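Local structure of DynE7 (Micromonospora chersina, 2XEM) at residues Glu42-Ala54 / Val134-Ala146. The protein probably acts as a hot-dog fold thioesterase that releases a polyene intermediate during biosynthesis of the enediyne antitumor agent dynemicin. Sequence-based numbering, arbitrary orientation.
Sequences EHFLADHAPGVMA and VPAELRRALSRYA
In this hot-dog fold the end of the long helix 32-48, the short helix 50-55 and the C-terminal helix 136-143 pack together against one side of the curved antiparallel sheet. F44 and A141 meet where the axis of residues 42-48 comes within 10.5 Å of that of helix 136-143. The F44 ring points its rim at the C-terminal helix. F44 CZ lies 3.6 Å from A141 CB, and F44 CE2 lies 3.8 Å from L142 CD2. CG of F44 is anti to the backbone N (chi1 -180°), which sends the ring out toward that helix. On the same rim F44 CE1 touches Y145 CE2 at 3.4 Å. The two ring planes are steeply inclined, and H48 completes an aromatic cluster that Y11 extends. Beside the ring, L138 CD1 packs on L45 CD2 at 3.7 Å; I95 of the sheet also touches L138, and L62 touches L45. V52 CG2 lies against P135 CB and L138 CB, while L60 packs on both V52 and P135.

The polar part of the contact lies at the start of helix 50-55. E137 reaches it with an extended chain, CG anti to the backbone N (chi1 -176°). Its carboxylate accepts two weak hydrogen bonds, from G51 N to E137 OE1 (3.3 Å) and from V52 N to E137 OE2 (3.0 Å). The negative charge there probably interacts favourably with the dipole of that helix. An alanine here would remove the carboxylate and is likely to leave the amides of G51 and V52 without this acceptor and open a gap beside A49. Farther along the chain, near R144, one water donates to H48 O and accepts from R144 NH2, at 2.8 Å from that nitrogen.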
loop_
_atom_site.group_PDB
_atom_site.type_symbol
_atom_site.label_atom_id
_atom_site.label_comp_id
_atom_site.label_asym_id
_atom_site.label_seq_id
_atom_site.Cartn_x
_atom_site.Cartn_y
_atom_site.Cartn_z
ATOM N N GLU D 42 2.734 7.571 14.769
ATOM C CA GLU D 42 3.344 6.402 15.407
ATOM C C GLU D 42 4.791 6.667 15.829
ATOM O O GLU D 42 5.166 6.258 16.910
ATOM C CB GLU D 42 3.303 5.200 14.478
ATOM C CG GLU D 42 1.932 4.599 14.280
ATOM C CD GLU D 42 1.945 3.658 13.091
ATOM O OE1 GLU D 42 0.969 3.690 12.317
ATOM O OE2 GLU D 42 2.944 2.922 12.908
ATOM N N HIS D 43 5.599 7.314 14.961
ATOM C CA HIS D 43 6.995 7.687 15.235
ATOM C C HIS D 43 6.997 8.657 16.444
ATOM O O HIS D 43 7.827 8.516 17.342
ATOM C CB HIS D 43 7.643 8.300 13.970
ATOM C CG HIS D 43 9.142 8.490 13.982
ATOM N ND1 HIS D 43 9.956 8.057 15.055
ATOM C CD2 HIS D 43 9.937 9.099 13.061
ATOM C CE1 HIS D 43 11.204 8.372 14.712
ATOM N NE2 HIS D 43 11.242 9.006 13.526
ATOM N N PHE D 44 6.035 9.587 16.491
ATOM C CA PHE D 44 5.837 10.514 17.599
ATOM C C PHE D 44 5.658 9.784 18.928
ATOM O O PHE D 44 6.351 10.106 19.885
ATOM C CB PHE D 44 4.656 11.473 17.343
ATOM C CG PHE D 44 4.455 12.440 18.491
ATOM C CD1 PHE D 44 5.275 13.553 18.633
ATOM C CD2 PHE D 44 3.481 12.206 19.460
ATOM C CE1 PHE D 44 5.120 14.423 19.713
ATOM C CE2 PHE D 44 3.353 13.061 20.567
ATOM C CZ PHE D 44 4.163 14.166 20.673
ATOM N N LEU D 45 4.741 8.813 18.975
ATOM C CA LEU D 45 4.550 7.930 20.124
ATOM C C LEU D 45 5.821 7.201 20.534
ATOM O O LEU D 45 6.123 7.184 21.714
ATOM C CB LEU D 45 3.422 6.914 19.862
ATOM C CG LEU D 45 2.027 7.460 19.579
ATOM C CD1 LEU D 45 1.091 6.346 19.192
ATOM C CD2 LEU D 45 1.456 8.213 20.746
ATOM N N ALA D 46 6.577 6.605 19.571
ATOM C CA ALA D 46 7.832 5.901 19.904
ATOM C C ALA D 46 8.892 6.855 20.513
ATOM O O ALA D 46 9.617 6.470 21.440
ATOM C CB ALA D 46 8.387 5.170 18.677
ATOM N N ASP D 47 8.949 8.099 20.023
ATOM C CA ASP D 47 9.911 9.095 20.484
ATOM C C ASP D 47 9.517 9.748 21.802
ATOM O O ASP D 47 10.380 10.004 22.632
ATOM C CB ASP D 47 10.096 10.197 19.419
ATOM C CG ASP D 47 10.892 9.785 18.202
ATOM O OD1 ASP D 47 11.632 8.778 18.285
ATOM O OD2 ASP D 47 10.775 10.467 17.162
ATOM N N HIS D 48 8.221 10.035 22.006
ATOM C CA HIS D 48 7.809 10.990 23.045
ATOM C C HIS D 48 6.745 10.462 23.995
ATOM O O HIS D 48 6.487 11.079 25.016
ATOM C CB HIS D 48 7.381 12.342 22.403
ATOM C CG HIS D 48 8.484 13.002 21.637
ATOM N ND1 HIS D 48 9.688 13.337 22.242
ATOM C CD2 HIS D 48 8.549 13.337 20.330
ATOM C CE1 HIS D 48 10.433 13.874 21.291
ATOM N NE2 HIS D 48 9.792 13.895 20.122
ATOM N N ALA D 49 6.095 9.353 23.641
ATOM C CA ALA D 49 5.078 8.745 24.487
ATOM C C ALA D 49 5.206 7.205 24.462
ATOM O O ALA D 49 4.232 6.522 24.139
ATOM C CB ALA D 49 3.683 9.207 24.046
ATOM N N PRO D 50 6.405 6.629 24.790
ATOM C CA PRO D 50 6.586 5.170 24.631
ATOM C C PRO D 50 5.653 4.292 25.463
ATOM O O PRO D 50 5.399 3.164 25.066
ATOM C CB PRO D 50 8.064 4.956 25.016
ATOM C CG PRO D 50 8.382 6.077 25.941
ATOM C CD PRO D 50 7.630 7.247 25.357
ATOM N N GLY D 51 5.180 4.791 26.612
ATOM C CA GLY D 51 4.203 4.089 27.443
ATOM C C GLY D 51 2.891 3.891 26.709
ATOM O O GLY D 51 2.282 2.823 26.809
ATOM N N VAL D 52 2.453 4.915 25.942
ATOM C CA VAL D 52 1.247 4.863 25.105
ATOM C C VAL D 52 1.442 3.846 23.965
ATOM O O VAL D 52 0.547 3.044 23.704
ATOM C CB VAL D 52 0.821 6.264 24.572
ATOM C CG1 VAL D 52 -0.430 6.170 23.719
ATOM C CG2 VAL D 52 0.633 7.273 25.704
ATOM N N MET D 53 2.609 3.887 23.304
ATOM C CA MET D 53 3.036 2.931 22.266
ATOM C C MET D 53 2.839 1.477 22.737
ATOM O O MET D 53 2.270 0.675 21.998
ATOM C CB MET D 53 4.490 3.212 21.831
ATOM C CG MET D 53 5.163 2.062 21.120
ATOM S SD MET D 53 6.867 2.366 20.601
ATOM C CE MET D 53 7.742 2.225 22.191
ATOM N N ALA D 54 3.259 1.163 23.976
ATOM C CA ALA D 54 3.099 -0.165 24.588
ATOM C C ALA D 54 1.621 -0.523 24.824
ATOM O O ALA D 54 1.228 -1.666 24.573
ATOM C CB ALA D 54 3.878 -0.233 25.893
ATOM N N VAL D 134 -7.540 10.929 26.908
ATOM C CA VAL D 134 -6.182 10.947 26.358
ATOM C C VAL D 134 -5.195 10.607 27.509
ATOM O O VAL D 134 -5.260 11.244 28.555
ATOM C CB VAL D 134 -5.843 12.310 25.698
ATOM C CG1 VAL D 134 -4.403 12.309 25.151
ATOM C CG2 VAL D 134 -6.866 12.683 24.598
ATOM N N PRO D 135 -4.334 9.570 27.377
ATOM C CA PRO D 135 -3.361 9.291 28.459
ATOM C C PRO D 135 -2.517 10.521 28.786
ATOM O O PRO D 135 -2.164 11.272 27.882
ATOM C CB PRO D 135 -2.503 8.140 27.890
ATOM C CG PRO D 135 -3.411 7.464 26.871
ATOM C CD PRO D 135 -4.198 8.601 26.259
ATOM N N ALA D 136 -2.208 10.728 30.082
ATOM C CA ALA D 136 -1.437 11.885 30.569
ATOM C C ALA D 136 -0.116 12.067 29.799
ATOM O O ALA D 136 0.212 13.179 29.399
ATOM C CB ALA D 136 -1.172 11.728 32.047
ATOM N N GLU D 137 0.589 10.948 29.528
ATOM C CA GLU D 137 1.872 10.933 28.835
ATOM C C GLU D 137 1.758 11.526 27.424
ATOM O O GLU D 137 2.647 12.282 27.005
ATOM C CB GLU D 137 2.403 9.497 28.769
ATOM C CG GLU D 137 3.780 9.391 28.146
ATOM C CD GLU D 137 4.285 7.980 27.921
ATOM O OE1 GLU D 137 5.517 7.819 27.811
ATOM O OE2 GLU D 137 3.468 7.035 27.876
ATOM N N LEU D 138 0.665 11.184 26.708
ATOM C CA LEU D 138 0.400 11.672 25.368
ATOM C C LEU D 138 -0.008 13.156 25.398
ATOM O O LEU D 138 0.493 13.929 24.595
ATOM C CB LEU D 138 -0.678 10.794 24.683
ATOM C CG LEU D 138 -1.085 11.133 23.248
ATOM C CD1 LEU D 138 0.167 11.308 22.314
ATOM C CD2 LEU D 138 -2.008 10.056 22.696
ATOM N N ARG D 139 -0.900 13.549 26.321
ATOM C CA ARG D 139 -1.262 14.956 26.550
ATOM C C ARG D 139 0.015 15.809 26.724
ATOM O O ARG D 139 0.209 16.799 26.012
ATOM C CB ARG D 139 -2.156 15.077 27.819
ATOM C CG ARG D 139 -2.847 16.431 27.961
ATOM C CD ARG D 139 -3.000 16.871 29.412
ATOM N NE ARG D 139 -3.425 18.272 29.550
ATOM C CZ ARG D 139 -2.609 19.329 29.512
ATOM N NH1 ARG D 139 -1.306 19.170 29.295
ATOM N NH2 ARG D 139 -3.094 20.554 29.674
ATOM N N ARG D 140 0.875 15.383 27.655
ATOM C CA ARG D 140 2.174 15.952 27.983
ATOM C C ARG D 140 3.069 16.094 26.716
ATOM O O ARG D 140 3.603 17.162 26.443
ATOM C CB ARG D 140 2.829 15.022 29.029
ATOM C CG ARG D 140 3.809 15.647 29.950
ATOM C CD ARG D 140 3.986 14.831 31.223
ATOM N NE ARG D 140 4.621 13.519 31.005
ATOM C CZ ARG D 140 4.125 12.356 31.429
ATOM N NH1 ARG D 140 2.979 12.316 32.101
ATOM N NH2 ARG D 140 4.764 11.227 31.182
ATOM N N ALA D 141 3.187 15.028 25.942
ATOM C CA ALA D 141 4.042 14.972 24.748
ATOM C C ALA D 141 3.516 15.908 23.615
ATOM O O ALA D 141 4.290 16.704 23.052
ATOM C CB ALA D 141 4.156 13.534 24.262
ATOM N N LEU D 142 2.202 15.836 23.310
ATOM C CA LEU D 142 1.588 16.690 22.266
ATOM C C LEU D 142 1.602 18.179 22.609
ATOM O O LEU D 142 1.766 18.994 21.709
ATOM C CB LEU D 142 0.154 16.279 21.974
ATOM C CG LEU D 142 -0.095 14.961 21.266
ATOM C CD1 LEU D 142 -1.520 14.563 21.482
ATOM C CD2 LEU D 142 0.244 15.042 19.758
ATOM N N SER D 143 1.447 18.541 23.905
ATOM C CA SER D 143 1.396 19.945 24.315
ATOM C C SER D 143 2.689 20.703 24.032
ATOM O O SER D 143 2.660 21.916 23.906
ATOM C CB SER D 143 0.960 20.069 25.769
ATOM O OG SER D 143 -0.358 19.555 25.868
ATOM N N ARG D 144 3.797 19.999 23.841
ATOM C CA ARG D 144 5.080 20.622 23.467
ATOM C C ARG D 144 5.083 21.139 22.027
ATOM O O ARG D 144 5.939 21.944 21.669
ATOM C CB ARG D 144 6.250 19.659 23.701
ATOM C CG ARG D 144 6.387 19.240 25.171
ATOM C CD ARG D 144 7.761 18.683 25.526
ATOM N NE ARG D 144 8.102 17.484 24.749
ATOM C CZ ARG D 144 7.866 16.237 25.141
ATOM N NH1 ARG D 144 7.284 15.998 26.310
ATOM N NH2 ARG D 144 8.216 15.217 24.370
ATOM N N TYR D 145 4.116 20.677 21.201
ATOM C CA TYR D 145 3.991 21.062 19.792
ATOM C C TYR D 145 2.659 21.762 19.500
ATOM O O TYR D 145 2.151 21.656 18.377
ATOM C CB TYR D 145 4.178 19.826 18.877
ATOM C CG TYR D 145 5.484 19.104 19.135
ATOM C CD1 TYR D 145 6.675 19.547 18.563
ATOM C CD2 TYR D 145 5.548 18.043 20.026
ATOM C CE1 TYR D 145 7.884 18.897 18.810
ATOM C CE2 TYR D 145 6.754 17.394 20.291
ATOM C CZ TYR D 145 7.914 17.813 19.671
ATOM O OH TYR D 145 9.085 17.147 19.942
ATOM N N ALA D 146 2.077 22.420 20.509
ATOM C CA ALA D 146 0.810 23.144 20.361
ATOM C C ALA D 146 0.896 24.336 19.398
ATOM O O ALA D 146 1.803 25.173 19.488
ATOM C CB ALA D 146 0.263 23.599 21.716
HETATM O O HOH W 1 8.879 12.957 25.842
#